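Local coordinates for apoptosis regulator Bcl-2 homolog (Murid herpesvirus 4, PDB 4MI8), which protects infected cells from apoptosis during the immune response and inhibits host starvation-induced autophagy by binding Beclin 1, at residues S3-S7 and N131-D137; A17-V22 and V39-I43; D60-L65 and D94-V99; W68-L72 and D112-L116; I89-F93 and M120-F124. All coordinates share one frame. Residues are numbered along the deposited sequence.

Overall arrangement
Five helices and the loops between them build this Bcl-2 homolog. Contact 1 joins the termini at the surface, its centre about 16 Å from that of the chain; contact 5 lies nearest the middle, its centre about 5 Å from that of the chain. Contacts 3 and 5 share helix 86-103, and contact 2 packs against its Phe93 and Arg97. Contact 4 adjoins contact 3 through Leu72 and Leu116, centres about 11 Å apart. Contact 1 reaches contact 5 through Phe133, which rests on Ile89. The bound Beclin 1 BH3 peptide packs on Tyr61, Ala64, Leu65 and Val95 of contact 3 and on Val90 of contact 5; contacts 1 and 3 lie on opposite sides of the chain centre.

Contact 1: residues S3-S7 and N131-D137; sequences SHKKS and NHFPLED
Lys6 lays its aliphatic chain over Leu135, CG 4.0 Å from Leu135 CD1, with chi1 and chi2 both m so that the chain bends along the C-terminal tail. Its CE comes 3.8 Å from Glu136 O, and NZ makes a long salt bridge to Asp137 OD1 at 3.8 Å. The backbones cross obliquely, 124° between their end-to-end directions, and meet in a single antiparallel bridge. His4 (phi/psi -157/176) and Leu135 (-131/166) form one hydrogen-bonded pair, CA to CA 5.5 Å: His4 N donates to Leu135 O at 2.9 Å, and Leu135 N to His4 O at 2.9 Å. Register is set by Ser3 opposite Glu136 and Lys5 opposite Pro134, whose CA atoms are 4.1 and 4.4 Å apart. Ser3 CA adds a CA-H...O contact to Leu135 O at 3.1 Å, and Pro134 CB touches His4 C at 3.4 Å. Beyond the bridge a water accepts from Lys6 N at 3.1 Å and donates to Phe133 O at 2.8 Å, carrying the pairing on where the backbones diverge. The bridge ties the N-terminal lead-in of helix 8-23, which Ser7 N-caps through Tyr10 N, to the tail beyond helix 111-126. Leu135 and Phe133 face inward onto Trp11. With two direct backbone bonds, one water and one long ion pair, the chemistry suggests that these largely exposed ends are held chiefly by main-chain pairing.

Contact 2: residues A17-V22 and V39-I43; sequences AFLKTV and VSKII
This is a buried apolar helix-helix contact near the middle of the fold, where helix 8-23 crosses helix 33-56. Segments 17-22 and 39-43 are both regular helix; their axes approach to 9.8 Å at a signed crossing angle of -68°. The nearest CA atoms are those of Phe18 and Val39, 5.2 Å apart. Val39 points toward the other helix in the t rotamer and meets three residues: its CG2 lies 3.7 Å from Ala17 CB and 3.7 Å from Phe18 N, while its CG1 lies 3.7 Å from Thr21 OG1. That hydroxyl, with Thr21 in the m rotamer, is spent on its own helix, OG1 donating to Ala17 O at 2.9 Å. Phe18, chi1 t, swings its ring across to the next turn, CE1 3.5 Å from Ile42 CG2 and 3.6 Å from Ile43 CG1. Ile43, in the m rotamer, packs at the C-terminal end of 17-22, CG1 3.8 Å from Val22 CG1 and CD1 3.8 Å from the methyl CG2 of Thr21. Phe18 also meets Phe93 edge-to-face, and Ile42 packs on that same ring. Amphipathic helices packed round a central apolar helix, here 86-103, are typical of the Bcl-2 fold.

Contact 3: residues D60-L65 and D94-V99; sequences DYGPAL and DVGRYV
The BH3-binding groove of the Bcl-2 fold takes part of its wall from this contact: Tyr61, Leu65 and Val95 pack against apolar side chains of the bound Beclin 1 peptide. Segment 60-65, from the link between helices 33-56 and 68-81, lies across segment 94-99 of the buried helix 86-103. It opens with an Asx turn, Asp60 OD1 accepting from Gly62 N at 2.6 Å, and then has helical phi/psi from Tyr61 to Leu65 without regular helical bonding, though Ala64 N and Leu65 N bond to Tyr61 O at 3.1 and 3.2 Å. Tyr61 CA lies 7.5 Å from Tyr98 CA, and Leu65 CA 7.0 Å from Val99 CA. Tyr98, chi1 t, points toward segment 60-65. Tyr61 CB sits 3.8 Å from the centroid of the Tyr98 ring, almost on the ring normal, a CH-pi contact, and Leu65 CD2 lies 3.4 Å from Tyr98 CD2. At the ring's far end Tyr98 OH donates a weak hydrogen bond to Asp60 OD2, 3.1 Å away, and presses on Gly62 CA at 3.0 Å, where a CB would clash with the hydroxyl. Leu65 CD1 meets Val95 CG1 at 4.0 Å, and Leu65 CG meets Val99 CG2 at 4.1 Å. Arg50 pairs with Asp94 OD2, and Asp94 OD1 takes a salt bridge from Arg97 NH2 at 3.0 Å. Tyr61, chi1 m, joins this cluster, its OH donating to Asp94 OD2 at 2.6 Å.

Contact 4: residues W68-L72 and D112-L116; sequences WKRDL and DHELL
Asp112, in the first turn of helix 111-126, has its CB 4.1 Å from CZ2 of Trp68, and its carbonyl O comes 3.6 Å from Trp68 CH2 while also accepting the bond from Leu116 N at 2.8 Å that holds the turn. The indole gets there because Trp68 adopts chi1 p and chi2 near -90°, carrying its six-membered ring across the gap between two nearly parallel helical segments, axes 11.7 Å apart and 8° from parallel. Lys69 and Leu116 have the closest CA atoms, at 8.6 Å, so the backbones never touch and side chains fill the space. The two segments belong to the Bcl-2 helical bundle, in which helices 68-81 and 111-126 both pack on helix 86-103: Trp68 rests on Val103, Leu72 on Val95, and Leu116 on Val99 and Cys100. One turn further along, Leu115 points toward the first helix from the solvent side; its CD2 lies 4.0 Å from Trp68 CH2 and 3.3 Å from Lys69 NZ, the lysine curling over with chi1 and chi2 both m. Leu116 (chi1 t, chi2 p) takes the inner side, where its N lies 3.9 Å from Trp68 CH2 and its CB 4.2 Å from Trp68 CZ3. Its CD1 meets Leu72 CD2 at 3.4 Å, with Leu72 likewise in the t, p rotamer.

Contact 5: residues I89-F93 and M120-F124; sequences IVGFF and MTHFF
Helical segments 89-93 and 120-124 run antiparallel, 168° between their N-to-C directions, with axes 12.2 Å apart, deep in the core of the Bcl-2 helical bundle. Phe92 and Met120 have CA atoms 8.3 Å apart, Ile89 and Phe124 8.7 Å; bulky side chains bridge that space, and no hydrogen bond crosses it. Phe92, chi1 t, has its CA-CB bond toward the other helix, with CE1 3.8 Å from Phe124 CD2 and CE2 3.8 Å from Phe123 CD1. Phe93, chi1 m, meets Phe124 rim to rim, CE2 to CE2 3.7 Å, centroids 6.0 Å apart, while Ile89 CG2 touches Phe124 CE2 at 4.3 Å. Further rings join the aromatic core: Phe18 and Phe93 meet edge-to-face, and Phe76 lies against Phe92 and Phe123. Met120, m and t at chi1 and chi2, makes a Met-aromatic contact, SD 5.4 Å from the Phe92 centroid, and its CE touches both rings, 3.6 Å from Phe92 CE1 and 3.8 Å from Phe93 CD1.

Contact 1: residues S3-S7 and N131-D137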
# COMPACT_ATOMS: atom_id res chain seq x y z
N SER A 3 -9.15 -2.89 -19.17
CA SER A 3 -8.53 -2.15 -18.04
C SER A 3 -7.87 -0.84 -18.48
O SER A 3 -7.24 -0.80 -19.54
CB SER A 3 -7.46 -3.01 -17.39
OG SER A 3 -6.20 -2.52 -17.79
N HIS A 4 -7.99 0.21 -17.66
CA HIS A 4 -7.42 1.54 -17.94
C HIS A 4 -7.21 2.36 -16.69
O HIS A 4 -7.65 1.98 -15.59
CB HIS A 4 -8.33 2.37 -18.87
CG HIS A 4 -9.17 1.55 -19.83
ND1 HIS A 4 -9.46 1.99 -21.07
CD2 HIS A 4 -9.79 0.31 -19.69
CE1 HIS A 4 -10.23 1.07 -21.70
NE2 HIS A 4 -10.43 0.04 -20.85
N LYS A 5 -6.61 3.53 -16.85
CA LYS A 5 -6.38 4.48 -15.78
C LYS A 5 -7.67 4.91 -15.11
O LYS A 5 -8.64 5.18 -15.78
CB LYS A 5 -5.61 5.68 -16.33
CG LYS A 5 -5.95 7.08 -15.78
CD LYS A 5 -4.73 7.89 -15.38
CE LYS A 5 -4.92 9.36 -15.71
NZ LYS A 5 -5.09 10.24 -14.53
N LYS A 6 -7.65 5.03 -13.79
CA LYS A 6 -8.81 5.55 -13.09
C LYS A 6 -8.51 6.88 -12.42
O LYS A 6 -7.38 7.27 -12.29
CB LYS A 6 -9.36 4.55 -12.09
CG LYS A 6 -9.76 3.23 -12.69
CD LYS A 6 -11.12 3.28 -13.32
CE LYS A 6 -11.42 1.97 -14.02
NZ LYS A 6 -12.22 2.08 -15.27
N SER A 7 -9.55 7.56 -12.01
CA SER A 7 -9.43 8.90 -11.51
C SER A 7 -8.94 8.95 -10.10
O SER A 7 -9.06 8.01 -9.38
CB SER A 7 -10.77 9.60 -11.59
OG SER A 7 -11.59 9.20 -10.54
N ASN A 131 -1.43 7.08 -12.63
CA ASN A 131 -0.72 6.98 -13.91
C ASN A 131 -0.06 5.62 -14.25
O ASN A 131 0.11 5.32 -15.43
CB ASN A 131 0.36 8.05 -13.99
CG ASN A 131 0.33 8.82 -15.29
OD1 ASN A 131 1.36 8.98 -16.00
ND2 ASN A 131 -0.85 9.32 -15.61
N HIS A 132 0.30 4.84 -13.25
CA HIS A 132 1.06 3.62 -13.46
C HIS A 132 0.40 2.37 -12.94
O HIS A 132 1.07 1.46 -12.47
CB HIS A 132 2.40 3.78 -12.80
CG HIS A 132 3.34 4.66 -13.55
ND1 HIS A 132 3.48 5.95 -13.27
CD2 HIS A 132 4.22 4.39 -14.57
CE1 HIS A 132 4.39 6.48 -14.08
NE2 HIS A 132 4.85 5.52 -14.87
N PHE A 133 -0.91 2.30 -13.02
CA PHE A 133 -1.63 1.23 -12.37
C PHE A 133 -3.05 1.20 -12.85
O PHE A 133 -3.91 1.75 -12.22
CB PHE A 133 -1.60 1.45 -10.85
CG PHE A 133 -1.90 0.22 -10.06
CD1 PHE A 133 -3.14 -0.34 -10.09
CD2 PHE A 133 -0.92 -0.37 -9.31
CE1 PHE A 133 -3.40 -1.47 -9.38
CE2 PHE A 133 -1.18 -1.51 -8.60
CZ PHE A 133 -2.42 -2.07 -8.64
N PRO A 134 -3.31 0.55 -13.97
CA PRO A 134 -4.70 0.62 -14.45
C PRO A 134 -5.56 -0.39 -13.77
O PRO A 134 -5.03 -1.29 -13.18
CB PRO A 134 -4.59 0.26 -15.92
CG PRO A 134 -3.17 0.07 -16.23
CD PRO A 134 -2.58 -0.36 -14.96
N LEU A 135 -6.87 -0.24 -13.87
CA LEU A 135 -7.82 -1.17 -13.22
C LEU A 135 -8.89 -1.65 -14.20
O LEU A 135 -9.07 -1.04 -15.25
CB LEU A 135 -8.47 -0.50 -12.00
CG LEU A 135 -7.53 -0.13 -10.86
CD1 LEU A 135 -8.26 0.81 -9.92
CD2 LEU A 135 -7.10 -1.41 -10.16
N GLU A 136 -9.59 -2.69 -13.81
CA GLU A 136 -10.56 -3.36 -14.63
C GLU A 136 -11.72 -2.50 -15.05
O GLU A 136 -12.26 -1.73 -14.30
CB GLU A 136 -11.09 -4.59 -13.92
CG GLU A 136 -11.38 -5.76 -14.85
CD GLU A 136 -10.26 -6.80 -14.91
OE1 GLU A 136 -10.56 -7.99 -14.76
OE2 GLU A 136 -9.09 -6.43 -15.13
N ASP A 137 -12.10 -2.71 -16.30
CA ASP A 137 -13.22 -2.05 -16.91
C ASP A 137 -12.96 -0.55 -16.97
O ASP A 137 -13.35 0.08 -18.00
CB ASP A 137 -14.56 -2.53 -16.29
CG ASP A 137 -15.08 -1.64 -15.20
OD1 ASP A 137 -15.13 -0.42 -15.37
OD2 ASP A 137 -15.51 -2.16 -14.17
O HOH W 1 -5.07 4.32 -12.25

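Contact 2: residues A17-V22 and V39-I43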
# COMPACT_ATOMS: atom_id res chain seq x y z
N ALA A 17 -11.25 2.15 1.14
CA ALA A 17 -11.90 0.84 1.25
C ALA A 17 -10.81 -0.21 1.45
O ALA A 17 -10.99 -1.13 2.26
CB ALA A 17 -12.71 0.58 0.01
N PHE A 18 -9.62 0.02 0.86
CA PHE A 18 -8.48 -0.91 1.02
C PHE A 18 -8.07 -0.91 2.47
O PHE A 18 -7.97 -1.99 3.05
CB PHE A 18 -7.29 -0.53 0.17
CG PHE A 18 -6.03 -1.33 0.49
CD1 PHE A 18 -5.83 -2.63 -0.01
CD2 PHE A 18 -5.02 -0.78 1.32
CE1 PHE A 18 -4.63 -3.32 0.27
CE2 PHE A 18 -3.84 -1.46 1.59
CZ PHE A 18 -3.64 -2.73 1.07
N LEU A 19 -7.83 0.27 3.05
CA LEU A 19 -7.40 0.37 4.48
C LEU A 19 -8.48 -0.15 5.47
O LEU A 19 -8.15 -0.80 6.49
CB LEU A 19 -7.00 1.78 4.84
CG LEU A 19 -5.84 2.35 4.00
CD1 LEU A 19 -5.67 3.86 4.30
CD2 LEU A 19 -4.54 1.67 4.39
N LYS A 20 -9.75 0.13 5.20
CA LYS A 20 -10.83 -0.30 6.12
C LYS A 20 -10.90 -1.81 6.06
O LYS A 20 -11.03 -2.48 7.11
CB LYS A 20 -12.19 0.33 5.79
CG LYS A 20 -12.24 1.84 5.93
CD LYS A 20 -13.64 2.44 5.71
CE LYS A 20 -13.59 3.93 6.09
NZ LYS A 20 -14.81 4.82 5.81
N THR A 21 -10.78 -2.37 4.84
CA THR A 21 -10.83 -3.83 4.66
C THR A 21 -9.71 -4.50 5.41
O THR A 21 -9.97 -5.44 6.12
CB THR A 21 -10.83 -4.30 3.17
OG1 THR A 21 -11.99 -3.82 2.46
CG2 THR A 21 -10.87 -5.80 3.08
N VAL A 22 -8.45 -4.06 5.26
CA VAL A 22 -7.34 -4.74 5.91
C VAL A 22 -7.33 -4.44 7.41
O VAL A 22 -6.77 -5.20 8.22
CB VAL A 22 -5.94 -4.43 5.28
CG1 VAL A 22 -5.90 -4.74 3.78
CG2 VAL A 22 -5.50 -2.99 5.56
N VAL A 39 -10.29 -3.73 -4.37
CA VAL A 39 -9.69 -3.91 -3.05
C VAL A 39 -9.00 -5.27 -2.98
O VAL A 39 -7.82 -5.33 -2.65
CB VAL A 39 -10.71 -3.73 -1.94
CG1 VAL A 39 -10.14 -4.34 -0.66
CG2 VAL A 39 -11.02 -2.24 -1.72
N SER A 40 -9.71 -6.35 -3.34
CA SER A 40 -9.18 -7.70 -3.26
C SER A 40 -7.99 -7.84 -4.21
O SER A 40 -6.98 -8.55 -3.93
CB SER A 40 -10.32 -8.69 -3.61
OG SER A 40 -9.72 -10.02 -3.67
N LYS A 41 -8.07 -7.15 -5.35
CA LYS A 41 -6.99 -7.25 -6.26
C LYS A 41 -5.69 -6.66 -5.60
O LYS A 41 -4.61 -7.26 -5.64
CB LYS A 41 -7.30 -6.49 -7.51
CG LYS A 41 -6.04 -6.11 -8.25
CD LYS A 41 -6.50 -5.45 -9.54
CE LYS A 41 -5.27 -5.17 -10.39
NZ LYS A 41 -5.58 -5.04 -11.83
N ILE A 42 -5.82 -5.52 -4.94
CA ILE A 42 -4.66 -4.89 -4.33
C ILE A 42 -4.20 -5.70 -3.13
O ILE A 42 -3.01 -5.89 -2.97
CB ILE A 42 -4.98 -3.47 -3.94
CG1 ILE A 42 -5.20 -2.67 -5.25
CG2 ILE A 42 -3.78 -2.83 -3.13
CD1 ILE A 42 -5.92 -1.38 -4.86
N ILE A 43 -5.10 -6.23 -2.30
CA ILE A 43 -4.62 -7.01 -1.16
C ILE A 43 -3.87 -8.24 -1.70
O ILE A 43 -2.78 -8.55 -1.22
CB ILE A 43 -5.74 -7.55 -0.28
CG1 ILE A 43 -6.47 -6.41 0.41
CG2 ILE A 43 -5.17 -8.60 0.69
CD1 ILE A 43 -7.76 -6.80 1.12

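Contact 3: residues D60-L65 and D94-V99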
# COMPACT_ATOMS: atom_id res chain seq x y z
N ASP A 60 10.79 -8.38 9.55
CA ASP A 60 9.62 -7.78 9.01
C ASP A 60 9.83 -6.28 8.98
O ASP A 60 10.92 -5.78 9.29
CB ASP A 60 8.40 -8.26 9.80
CG ASP A 60 8.26 -7.60 11.16
OD1 ASP A 60 8.88 -6.56 11.50
OD2 ASP A 60 7.40 -8.12 11.90
N TYR A 61 8.82 -5.57 8.53
CA TYR A 61 8.93 -4.11 8.33
C TYR A 61 8.89 -3.34 9.67
O TYR A 61 9.11 -2.12 9.71
CB TYR A 61 7.68 -3.61 7.56
CG TYR A 61 7.41 -4.18 6.18
CD1 TYR A 61 8.44 -4.82 5.44
CD2 TYR A 61 6.14 -4.03 5.59
CE1 TYR A 61 8.21 -5.28 4.15
CE2 TYR A 61 5.90 -4.51 4.30
CZ TYR A 61 6.92 -5.14 3.59
OH TYR A 61 6.69 -5.63 2.30
N GLY A 62 8.54 -4.05 10.73
CA GLY A 62 8.21 -3.47 12.02
C GLY A 62 9.28 -2.77 12.82
O GLY A 62 8.96 -2.14 13.80
N PRO A 63 10.56 -2.90 12.46
CA PRO A 63 11.43 -1.95 13.14
C PRO A 63 11.58 -0.58 12.45
O PRO A 63 11.95 0.36 13.11
CB PRO A 63 12.77 -2.70 13.23
CG PRO A 63 12.41 -4.15 13.13
CD PRO A 63 11.29 -4.14 12.12
N ALA A 64 11.29 -0.45 11.16
CA ALA A 64 11.34 0.88 10.51
C ALA A 64 10.00 1.67 10.63
O ALA A 64 9.98 2.89 10.80
CB ALA A 64 11.78 0.74 9.06
N LEU A 65 8.90 0.93 10.56
CA LEU A 65 7.54 1.45 10.47
C LEU A 65 6.89 1.73 11.82
O LEU A 65 5.84 2.36 11.88
CB LEU A 65 6.66 0.43 9.76
CG LEU A 65 6.26 0.63 8.30
CD1 LEU A 65 7.15 1.59 7.52
CD2 LEU A 65 6.24 -0.76 7.72
N ASP A 94 1.58 -2.28 0.38
CA ASP A 94 1.88 -3.34 1.41
C ASP A 94 2.42 -2.67 2.62
O ASP A 94 2.29 -3.18 3.76
CB ASP A 94 2.97 -4.29 0.92
CG ASP A 94 3.09 -5.53 1.78
OD1 ASP A 94 2.05 -5.96 2.36
OD2 ASP A 94 4.21 -6.13 1.87
N VAL A 95 3.15 -1.56 2.41
CA VAL A 95 3.54 -0.77 3.62
C VAL A 95 2.32 -0.30 4.40
O VAL A 95 2.24 -0.47 5.66
CB VAL A 95 4.46 0.40 3.27
CG1 VAL A 95 4.55 1.34 4.47
CG2 VAL A 95 5.81 -0.18 2.72
N GLY A 96 1.33 0.26 3.68
CA GLY A 96 0.08 0.72 4.35
C GLY A 96 -0.66 -0.48 4.99
O GLY A 96 -1.26 -0.33 6.06
N ARG A 97 -0.63 -1.66 4.35
CA ARG A 97 -1.27 -2.82 4.93
C ARG A 97 -0.58 -3.26 6.20
O ARG A 97 -1.25 -3.66 7.15
CB ARG A 97 -1.27 -3.99 3.96
CG ARG A 97 -1.94 -5.23 4.53
CD ARG A 97 -2.09 -6.42 3.53
NE ARG A 97 -0.79 -6.94 3.09
CZ ARG A 97 -0.33 -8.17 3.43
NH1 ARG A 97 -1.06 -9.01 4.15
NH2 ARG A 97 0.82 -8.61 2.98
N TYR A 98 0.78 -3.20 6.21
CA TYR A 98 1.56 -3.54 7.39
C TYR A 98 1.13 -2.60 8.52
O TYR A 98 0.77 -3.08 9.59
CB TYR A 98 3.07 -3.37 7.18
CG TYR A 98 3.87 -3.84 8.42
CD1 TYR A 98 4.19 -5.21 8.57
CD2 TYR A 98 4.26 -2.96 9.45
CE1 TYR A 98 4.87 -5.69 9.69
CE2 TYR A 98 4.96 -3.43 10.58
CZ TYR A 98 5.26 -4.80 10.68
OH TYR A 98 5.94 -5.37 11.75
N VAL A 99 1.22 -1.28 8.31
CA VAL A 99 0.85 -0.32 9.35
C VAL A 99 -0.55 -0.67 9.95
O VAL A 99 -0.66 -0.92 11.16
CB VAL A 99 0.84 1.13 8.86
CG1 VAL A 99 0.34 2.04 9.99
CG2 VAL A 99 2.23 1.54 8.42

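Contact 4: residues W68-L72 and D112-L116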
# COMPACT_ATOMS: atom_id res chain seq x y z
N TRP A 68 6.32 5.23 11.60
CA TRP A 68 5.62 5.68 10.41
C TRP A 68 5.10 7.07 10.59
O TRP A 68 5.08 7.87 9.65
CB TRP A 68 4.46 4.76 10.12
CG TRP A 68 3.26 4.93 11.03
CD1 TRP A 68 3.03 4.30 12.25
CD2 TRP A 68 2.06 5.77 10.80
NE1 TRP A 68 1.82 4.68 12.76
CE2 TRP A 68 1.18 5.55 11.95
CE3 TRP A 68 1.66 6.63 9.80
CZ2 TRP A 68 -0.03 6.20 12.08
CZ3 TRP A 68 0.43 7.27 9.93
CH2 TRP A 68 -0.41 7.06 11.04
N LYS A 69 4.66 7.36 11.80
CA LYS A 69 4.22 8.71 12.17
C LYS A 69 4.93 9.91 11.47
O LYS A 69 4.27 10.68 10.75
CB LYS A 69 4.23 8.87 13.68
CG LYS A 69 3.07 8.15 14.40
CD LYS A 69 1.67 8.69 14.09
CE LYS A 69 1.61 10.11 13.52
NZ LYS A 69 1.59 10.04 12.02
N ARG A 70 6.25 10.05 11.67
CA ARG A 70 7.05 11.12 11.06
C ARG A 70 7.77 10.72 9.77
O ARG A 70 8.08 11.57 8.94
CB ARG A 70 8.06 11.67 12.09
CG ARG A 70 8.76 12.99 11.71
CD ARG A 70 9.34 13.81 12.89
NE ARG A 70 10.34 14.81 12.46
CZ ARG A 70 10.90 15.76 13.22
NH1 ARG A 70 10.58 15.90 14.49
NH2 ARG A 70 11.79 16.59 12.70
N ASP A 71 8.00 9.41 9.60
CA ASP A 71 8.82 8.87 8.51
C ASP A 71 8.09 8.30 7.31
O ASP A 71 8.73 7.99 6.28
CB ASP A 71 9.71 7.73 9.04
CG ASP A 71 10.58 8.16 10.21
OD1 ASP A 71 10.66 9.37 10.54
OD2 ASP A 71 11.20 7.25 10.83
N LEU A 72 6.76 8.12 7.41
CA LEU A 72 6.06 7.41 6.36
C LEU A 72 6.27 8.11 5.05
O LEU A 72 6.57 7.46 4.06
CB LEU A 72 4.56 7.18 6.65
CG LEU A 72 3.94 5.99 5.86
CD1 LEU A 72 4.87 4.77 5.76
CD2 LEU A 72 2.63 5.55 6.45
N ASP A 112 -5.79 7.65 13.76
CA ASP A 112 -4.53 7.35 13.09
C ASP A 112 -4.73 6.61 11.77
O ASP A 112 -3.96 6.84 10.83
CB ASP A 112 -3.64 6.47 13.94
CG ASP A 112 -2.92 7.24 15.00
OD1 ASP A 112 -2.95 8.49 14.95
OD2 ASP A 112 -2.34 6.58 15.89
N HIS A 113 -5.71 5.71 11.72
CA HIS A 113 -6.12 5.17 10.43
C HIS A 113 -6.46 6.22 9.44
O HIS A 113 -6.06 6.13 8.26
CB HIS A 113 -7.31 4.28 10.57
CG HIS A 113 -7.01 2.97 11.22
ND1 HIS A 113 -6.89 2.85 12.55
CD2 HIS A 113 -6.88 1.70 10.67
CE1 HIS A 113 -6.66 1.54 12.84
NE2 HIS A 113 -6.67 0.84 11.68
N GLU A 114 -7.17 7.25 9.89
CA GLU A 114 -7.59 8.37 9.05
C GLU A 114 -6.40 9.15 8.58
O GLU A 114 -6.38 9.62 7.48
CB GLU A 114 -8.62 9.27 9.76
CG GLU A 114 -10.05 8.70 9.64
CD GLU A 114 -11.09 9.31 10.62
OE1 GLU A 114 -10.71 10.03 11.59
OE2 GLU A 114 -12.31 9.05 10.43
N LEU A 115 -5.39 9.24 9.42
CA LEU A 115 -4.12 9.91 9.12
C LEU A 115 -3.28 9.10 8.11
O LEU A 115 -2.72 9.63 7.12
CB LEU A 115 -3.36 9.98 10.43
CG LEU A 115 -2.49 11.18 10.64
CD1 LEU A 115 -3.40 12.41 10.88
CD2 LEU A 115 -1.60 10.80 11.83
N LEU A 116 -3.20 7.80 8.36
CA LEU A 116 -2.63 6.86 7.37
C LEU A 116 -3.32 7.01 5.99
O LEU A 116 -2.66 7.16 4.95
CB LEU A 116 -2.73 5.42 7.89
CG LEU A 116 -2.09 4.40 6.94
CD1 LEU A 116 -0.60 4.68 6.71
CD2 LEU A 116 -2.39 3.01 7.50

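Contact 5: residues I89-F93 and M120-F124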
# COMPACT_ATOMS: atom_id res chain seq x y z
N ILE A 89 4.27 0.76 -6.67
CA ILE A 89 2.94 0.94 -6.11
C ILE A 89 2.44 -0.23 -5.21
O ILE A 89 1.84 0.00 -4.12
CB ILE A 89 1.94 1.21 -7.21
CG1 ILE A 89 2.46 2.50 -7.93
CG2 ILE A 89 0.53 1.32 -6.59
CD1 ILE A 89 1.63 2.98 -9.09
N VAL A 90 2.64 -1.48 -5.63
CA VAL A 90 2.16 -2.54 -4.79
C VAL A 90 2.91 -2.51 -3.44
O VAL A 90 2.34 -2.70 -2.42
CB VAL A 90 2.42 -3.89 -5.46
CG1 VAL A 90 2.18 -5.05 -4.46
CG2 VAL A 90 1.61 -4.00 -6.74
N GLY A 91 4.20 -2.24 -3.46
CA GLY A 91 4.99 -2.08 -2.22
C GLY A 91 4.43 -0.98 -1.30
O GLY A 91 4.39 -1.14 -0.05
N PHE A 92 4.05 0.17 -1.91
CA PHE A 92 3.39 1.28 -1.21
C PHE A 92 2.14 0.75 -0.46
O PHE A 92 1.87 1.05 0.74
CB PHE A 92 3.09 2.34 -2.29
CG PHE A 92 2.02 3.36 -1.93
CD1 PHE A 92 0.70 3.09 -2.20
CD2 PHE A 92 2.37 4.67 -1.53
CE1 PHE A 92 -0.28 4.08 -2.01
CE2 PHE A 92 1.39 5.65 -1.30
CZ PHE A 92 0.05 5.35 -1.55
N PHE A 93 1.34 -0.02 -1.17
CA PHE A 93 0.15 -0.51 -0.50
C PHE A 93 0.50 -1.50 0.56
O PHE A 93 -0.24 -1.63 1.53
CB PHE A 93 -0.85 -1.12 -1.52
CG PHE A 93 -1.73 -0.08 -2.19
CD1 PHE A 93 -2.76 0.56 -1.45
CD2 PHE A 93 -1.52 0.31 -3.55
CE1 PHE A 93 -3.54 1.54 -2.06
CE2 PHE A 93 -2.32 1.35 -4.16
CZ PHE A 93 -3.30 1.95 -3.43
N MET A 120 -1.50 8.40 2.63
CA MET A 120 -1.42 7.52 1.43
C MET A 120 -2.18 8.14 0.29
O MET A 120 -1.70 8.13 -0.84
CB MET A 120 -1.90 6.09 1.67
CG MET A 120 -0.94 5.28 2.52
SD MET A 120 -1.62 3.62 2.84
CE MET A 120 -1.43 2.93 1.19
N THR A 121 -3.36 8.68 0.58
CA THR A 121 -4.20 9.30 -0.45
C THR A 121 -3.56 10.56 -1.02
O THR A 121 -3.69 10.85 -2.20
CB THR A 121 -5.60 9.64 0.09
OG1 THR A 121 -6.21 8.45 0.61
CG2 THR A 121 -6.47 10.21 -1.01
N HIS A 122 -2.87 11.31 -0.16
CA HIS A 122 -2.24 12.54 -0.57
C HIS A 122 -1.00 12.29 -1.38
O HIS A 122 -0.59 13.13 -2.21
CB HIS A 122 -1.90 13.40 0.65
CG HIS A 122 -3.12 13.90 1.39
ND1 HIS A 122 -3.07 14.27 2.69
CD2 HIS A 122 -4.43 14.09 0.97
CE1 HIS A 122 -4.29 14.67 3.08
NE2 HIS A 122 -5.13 14.56 2.03
N PHE A 123 -0.37 11.14 -1.14
CA PHE A 123 0.82 10.79 -1.83
C PHE A 123 0.45 10.15 -3.15
O PHE A 123 1.04 10.49 -4.17
CB PHE A 123 1.69 9.86 -0.97
CG PHE A 123 3.01 9.59 -1.58
CD1 PHE A 123 3.10 8.74 -2.69
CD2 PHE A 123 4.18 10.24 -1.12
CE1 PHE A 123 4.32 8.49 -3.34
CE2 PHE A 123 5.41 9.97 -1.73
CZ PHE A 123 5.49 9.09 -2.84
N PHE A 124 -0.51 9.21 -3.14
CA PHE A 124 -0.89 8.53 -4.38
C PHE A 124 -1.28 9.63 -5.40
O PHE A 124 -0.81 9.63 -6.55
CB PHE A 124 -2.08 7.62 -4.10
CG PHE A 124 -2.44 6.71 -5.22
CD1 PHE A 124 -3.23 7.13 -6.27
CD2 PHE A 124 -1.99 5.38 -5.18
CE1 PHE A 124 -3.59 6.25 -7.28
CE2 PHE A 124 -2.31 4.50 -6.18
CZ PHE A 124 -3.13 4.92 -7.22